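Local coordinates for glycosyl hydrolase family 2, TIM barrel domain protein (Parabacteroides merdae ATCC 43184, PDB 6DXU), which probably hydrolyses beta-glucuronides, as a glycoside hydrolase family 2 beta-glucuronidase of a human gut bacterium, at residues D[655-660]-D[690-695]; D[638-643]-D[702-707]. All blocks are in the same frame, centred on the assembly; numbering follows the deposited sequence.

Contact 1: residues D[655-660]-D[690-695]; sequences RKEILV and GLRWNC
Val660 meets the indole of Trp693 obliquely, with CG2 3.8 Å from CZ3. Val660 CG2 lies beside its own backbone N, anti to the carbonyl carbon, and this turns the methyl to the benzo end of the ring. On the same face of the sheet the Ile658 CD1 methyl rests 4.0 Å from Cys695 SG. Leu669 of strand 666-671 touches both Ile658 and Trp693, so this face lines the interior of the DUF4982 beta-sandwich, with 655-662 and 692-696 in one sheet. The indole is also fixed by its NE1, bonded to Gly677 O, and by a cation-pi contact with Lys679.

The two backbones are joined by an antiparallel ladder in which Lys656 and Cys695, then Ile658 and Trp693, form hydrogen-bonded pairs. The bond from Ile658 N to Trp693 O is 2.8 Å long and nearly straight, 169° at the hydrogen. Beyond it Val660 N reaches Leu691 O at 3.0 Å; Leu691 is the centre of an inverse gamma turn closed by a weak bond from Arg692 N to Gly690 O.

The other face is mixed: Leu659 CD2 covers Arg692 CB at 3.6 Å, while the carboxylate of Glu657 and the guanidinium of Arg692 stand almost perpendicular (87°) without bonding; Glu657 is bridged to Arg570 and Arg692 to Asp685. At the exposed end the extended Arg655 chain runs alongside Asn694 O, and a water links its NE to that oxygen. The backbone ladder therefore joins the two strands, while the charged side chains of Glu657 and Arg692 spend their bonds on neighbouring parts of the chain.

Contact 2: residues D[638-643]-D[702-707]; sequences IHIYGH and NEIRAV
Ile638 reaches across to Ala706 with the end of its side chain, CD1 lying 3.6 Å from Ala706 CB. Its CG1 is anti to the backbone N (chi1 -176°) and the chain stays extended through chi2, which carries the methyl over to the facing strand. Between the isoleucines, His639 points away and stacks its ring on Tyr626. Ile640 then fills the next position, its CG1 3.7 Å from Ala706 CB, so the small alanine methyl is met by both isoleucines. Farther along, Ile640 CD1 comes 3.9 Å from Ile704 CG2, the two branched side chains crossing at a slant, and the same methyl lies 3.4 Å from Ile704 O.

The strand axes, 7.7 Å apart at their closest, are too distant for backbone pairing; the isoleucine side chains bridge the gap, packing on Ile704, Ala706 and the backbone of strand 700-710. This joins the two layers of the DUF4982 beta-sandwich, with 638-640 at the border of one sheet and 700-710 inside the other. Leu669 of strand 666-671 and Val660 of strand 655-662 extend the apolar layer, Val717 of strand 715-726 touches Ile638, and helix 623-632 lies against Tyr641 and His643.

In the fold
Contacts 1 and 2 share one sheet, since strands 638-640 and 655-662 are neighbours in it, and their centres are about 10 Å apart. Contact 1 pairs strands within this sheet and runs from a buried apolar face to an exposed end; contact 2 is largely buried and joins the sheet to the one opposite. The first therefore relies on backbone hydrogen bonds, the second on aliphatic packing. Leu659 O, probably hydrogen-bonded to Tyr641 N, and the packing of Val660 CG1 on Ile638 CG1 connect them directly. In sequence contact 1 is nested within the loop that contact 2 closes, and strand 692-696 leads straight into 700-710, tying both sheets together.

Contact 1: residues D[655-660]-D[690-695]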
# COMPACT_ATOMS: atom_id res chain seq x y z
N ARG D 655 45.47 26.43 57.85
CA ARG D 655 45.90 25.07 57.53
C ARG D 655 44.89 24.46 56.56
O ARG D 655 43.73 24.22 56.91
CB ARG D 655 46.07 24.24 58.80
CG ARG D 655 47.36 24.61 59.54
CD ARG D 655 47.70 23.63 60.64
NE ARG D 655 49.06 23.78 61.14
CZ ARG D 655 49.45 24.70 62.03
NH1 ARG D 655 48.57 25.58 62.50
NH2 ARG D 655 50.71 24.74 62.43
N LYS D 656 45.32 24.28 55.32
CA LYS D 656 44.45 23.80 54.25
C LYS D 656 44.48 22.28 54.18
O LYS D 656 45.54 21.66 54.29
CB LYS D 656 44.89 24.38 52.91
CG LYS D 656 45.02 25.89 52.90
CD LYS D 656 43.72 26.56 53.30
CE LYS D 656 42.62 26.24 52.30
NZ LYS D 656 41.39 27.04 52.54
N GLU D 657 43.31 21.70 53.96
CA GLU D 657 43.22 20.26 53.81
C GLU D 657 43.80 19.83 52.47
O GLU D 657 43.50 20.42 51.42
CB GLU D 657 41.77 19.80 53.92
CG GLU D 657 41.60 18.29 53.91
CD GLU D 657 40.18 17.86 54.28
OE1 GLU D 657 39.24 18.34 53.63
OE2 GLU D 657 40.01 17.06 55.22
N ILE D 658 44.67 18.82 52.51
CA ILE D 658 45.25 18.19 51.33
C ILE D 658 44.87 16.72 51.36
O ILE D 658 45.12 16.04 52.37
CB ILE D 658 46.78 18.36 51.29
CG1 ILE D 658 47.16 19.85 51.19
CG2 ILE D 658 47.38 17.57 50.13
CD1 ILE D 658 48.66 20.10 51.31
N LEU D 659 44.25 16.24 50.28
CA LEU D 659 43.85 14.85 50.14
C LEU D 659 44.78 14.15 49.16
O LEU D 659 45.13 14.71 48.12
CB LEU D 659 42.40 14.74 49.64
CG LEU D 659 41.32 15.46 50.44
CD1 LEU D 659 39.94 15.24 49.82
CD2 LEU D 659 41.35 15.02 51.90
N VAL D 660 45.16 12.92 49.47
CA VAL D 660 45.95 12.09 48.57
C VAL D 660 45.19 10.80 48.32
O VAL D 660 44.77 10.13 49.27
CB VAL D 660 47.36 11.81 49.14
CG1 VAL D 660 48.11 10.82 48.27
CG2 VAL D 660 48.13 13.12 49.26
N GLY D 690 42.28 7.90 55.09
CA GLY D 690 43.25 8.31 56.08
C GLY D 690 44.41 9.13 55.56
O GLY D 690 45.21 9.65 56.37
N LEU D 691 44.56 9.25 54.24
CA LEU D 691 45.68 9.96 53.65
C LEU D 691 45.29 11.42 53.40
O LEU D 691 45.11 11.88 52.27
CB LEU D 691 46.14 9.26 52.37
CG LEU D 691 46.46 7.77 52.55
CD1 LEU D 691 46.89 7.17 51.22
CD2 LEU D 691 47.56 7.52 53.61
N ARG D 692 45.09 12.13 54.51
CA ARG D 692 44.79 13.55 54.46
C ARG D 692 45.66 14.29 55.47
O ARG D 692 46.06 13.73 56.50
CB ARG D 692 43.32 13.83 54.72
CG ARG D 692 42.81 13.27 56.03
CD ARG D 692 41.35 13.62 56.27
NE ARG D 692 40.95 13.13 57.58
CZ ARG D 692 40.67 11.85 57.85
NH1 ARG D 692 40.73 10.94 56.89
NH2 ARG D 692 40.34 11.49 59.09
N TRP D 693 45.98 15.54 55.13
CA TRP D 693 46.82 16.42 55.95
C TRP D 693 46.18 17.80 55.97
O TRP D 693 45.36 18.14 55.11
CB TRP D 693 48.24 16.53 55.40
CG TRP D 693 49.11 15.31 55.51
CD1 TRP D 693 50.11 15.09 56.42
CD2 TRP D 693 49.06 14.14 54.68
NE1 TRP D 693 50.70 13.86 56.20
CE2 TRP D 693 50.07 13.26 55.14
CE3 TRP D 693 48.28 13.75 53.58
CZ2 TRP D 693 50.31 12.01 54.55
CZ3 TRP D 693 48.51 12.51 53.00
CH2 TRP D 693 49.52 11.66 53.48
N ASN D 694 46.54 18.60 56.97
CA ASN D 694 46.12 20.00 57.02
C ASN D 694 47.39 20.83 57.16
O ASN D 694 48.07 20.74 58.19
CB ASN D 694 45.14 20.24 58.16
CG ASN D 694 43.78 19.61 57.89
OD1 ASN D 694 43.60 18.41 58.07
ND2 ASN D 694 42.83 20.42 57.47
N CYS D 695 47.73 21.61 56.13
CA CYS D 695 49.04 22.22 56.02
C CYS D 695 48.94 23.70 55.67
O CYS D 695 48.01 24.13 54.98
CB CYS D 695 49.88 21.52 54.95
SG CYS D 695 49.87 19.76 55.09
O HOH W 1 50.28 21.92 59.98

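Contact 2: residues D[638-643]-D[702-707]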
# COMPACT_ATOMS: atom_id res chain seq x y z
N ILE D 638 49.74 6.90 43.21
CA ILE D 638 49.57 7.94 44.22
C ILE D 638 49.19 9.24 43.51
O ILE D 638 49.81 9.61 42.51
CB ILE D 638 50.85 8.09 45.08
CG1 ILE D 638 50.64 9.12 46.20
CG2 ILE D 638 52.05 8.43 44.21
CD1 ILE D 638 51.78 9.07 47.26
N HIS D 639 48.18 9.93 44.02
CA HIS D 639 47.65 11.10 43.33
C HIS D 639 47.23 12.13 44.37
O HIS D 639 46.25 11.92 45.09
CB HIS D 639 46.46 10.75 42.43
CG HIS D 639 45.89 11.93 41.70
ND1 HIS D 639 46.36 12.34 40.47
CD2 HIS D 639 44.91 12.80 42.04
CE1 HIS D 639 45.69 13.41 40.08
NE2 HIS D 639 44.81 13.71 41.01
N ILE D 640 47.96 13.24 44.44
CA ILE D 640 47.52 14.38 45.23
C ILE D 640 46.34 15.04 44.53
O ILE D 640 46.43 15.39 43.35
CB ILE D 640 48.65 15.41 45.41
CG1 ILE D 640 49.91 14.76 46.01
CG2 ILE D 640 48.14 16.57 46.25
CD1 ILE D 640 51.19 15.54 45.67
N TYR D 641 45.24 15.25 45.27
CA TYR D 641 44.11 15.96 44.68
C TYR D 641 44.52 17.38 44.35
O TYR D 641 45.12 18.08 45.18
CB TYR D 641 42.89 15.95 45.61
CG TYR D 641 41.75 16.80 45.09
CD1 TYR D 641 40.80 16.29 44.20
CD2 TYR D 641 41.62 18.13 45.48
CE1 TYR D 641 39.77 17.09 43.72
CE2 TYR D 641 40.60 18.93 45.00
CZ TYR D 641 39.67 18.40 44.13
OH TYR D 641 38.66 19.20 43.66
N GLY D 642 44.19 17.82 43.13
CA GLY D 642 44.40 19.21 42.75
C GLY D 642 45.38 19.41 41.61
O GLY D 642 45.98 20.49 41.49
N HIS D 643 45.56 18.40 40.76
CA HIS D 643 46.42 18.59 39.60
C HIS D 643 45.93 19.72 38.69
O HIS D 643 46.75 20.43 38.10
CB HIS D 643 46.53 17.29 38.81
CG HIS D 643 47.55 16.34 39.36
ND1 HIS D 643 48.64 15.92 38.64
CD2 HIS D 643 47.65 15.74 40.57
CE1 HIS D 643 49.37 15.09 39.37
NE2 HIS D 643 48.78 14.97 40.55
N ASN D 702 53.52 27.09 45.83
CA ASN D 702 53.87 25.99 46.74
C ASN D 702 54.07 24.71 45.94
O ASN D 702 53.39 24.48 44.94
CB ASN D 702 52.78 25.78 47.78
CG ASN D 702 52.59 26.98 48.67
OD1 ASN D 702 53.13 27.04 49.78
ND2 ASN D 702 51.84 27.96 48.19
N GLU D 703 54.98 23.86 46.41
CA GLU D 703 55.17 22.55 45.80
C GLU D 703 54.79 21.49 46.81
O GLU D 703 55.35 21.44 47.91
CB GLU D 703 56.61 22.35 45.30
CG GLU D 703 56.88 20.92 44.80
CD GLU D 703 58.22 20.78 44.09
OE1 GLU D 703 58.40 21.51 43.08
OE2 GLU D 703 59.07 19.96 44.51
N ILE D 704 53.83 20.65 46.44
CA ILE D 704 53.32 19.57 47.29
C ILE D 704 53.76 18.26 46.68
O ILE D 704 53.53 18.00 45.50
CB ILE D 704 51.79 19.64 47.43
CG1 ILE D 704 51.37 21.00 47.99
CG2 ILE D 704 51.27 18.48 48.29
CD1 ILE D 704 50.85 21.97 46.96
N ARG D 705 54.42 17.44 47.49
CA ARG D 705 54.96 16.17 47.05
C ARG D 705 54.48 15.08 48.00
O ARG D 705 54.42 15.29 49.22
CB ARG D 705 56.51 16.21 46.99
CG ARG D 705 57.16 14.89 46.56
CD ARG D 705 58.68 15.01 46.53
NE ARG D 705 59.12 16.08 45.64
CZ ARG D 705 59.49 15.89 44.37
NH1 ARG D 705 59.47 14.67 43.85
NH2 ARG D 705 59.87 16.93 43.63
N ALA D 706 54.15 13.93 47.44
CA ALA D 706 53.67 12.80 48.22
C ALA D 706 54.50 11.60 47.81
O ALA D 706 54.71 11.36 46.62
CB ALA D 706 52.17 12.56 47.97
N VAL D 707 54.98 10.85 48.80
CA VAL D 707 55.80 9.67 48.56
C VAL D 707 55.11 8.50 49.25
O VAL D 707 54.78 8.58 50.43
CB VAL D 707 57.24 9.84 49.09
CG1 VAL D 707 58.07 8.59 48.80
CG2 VAL D 707 57.88 11.07 48.48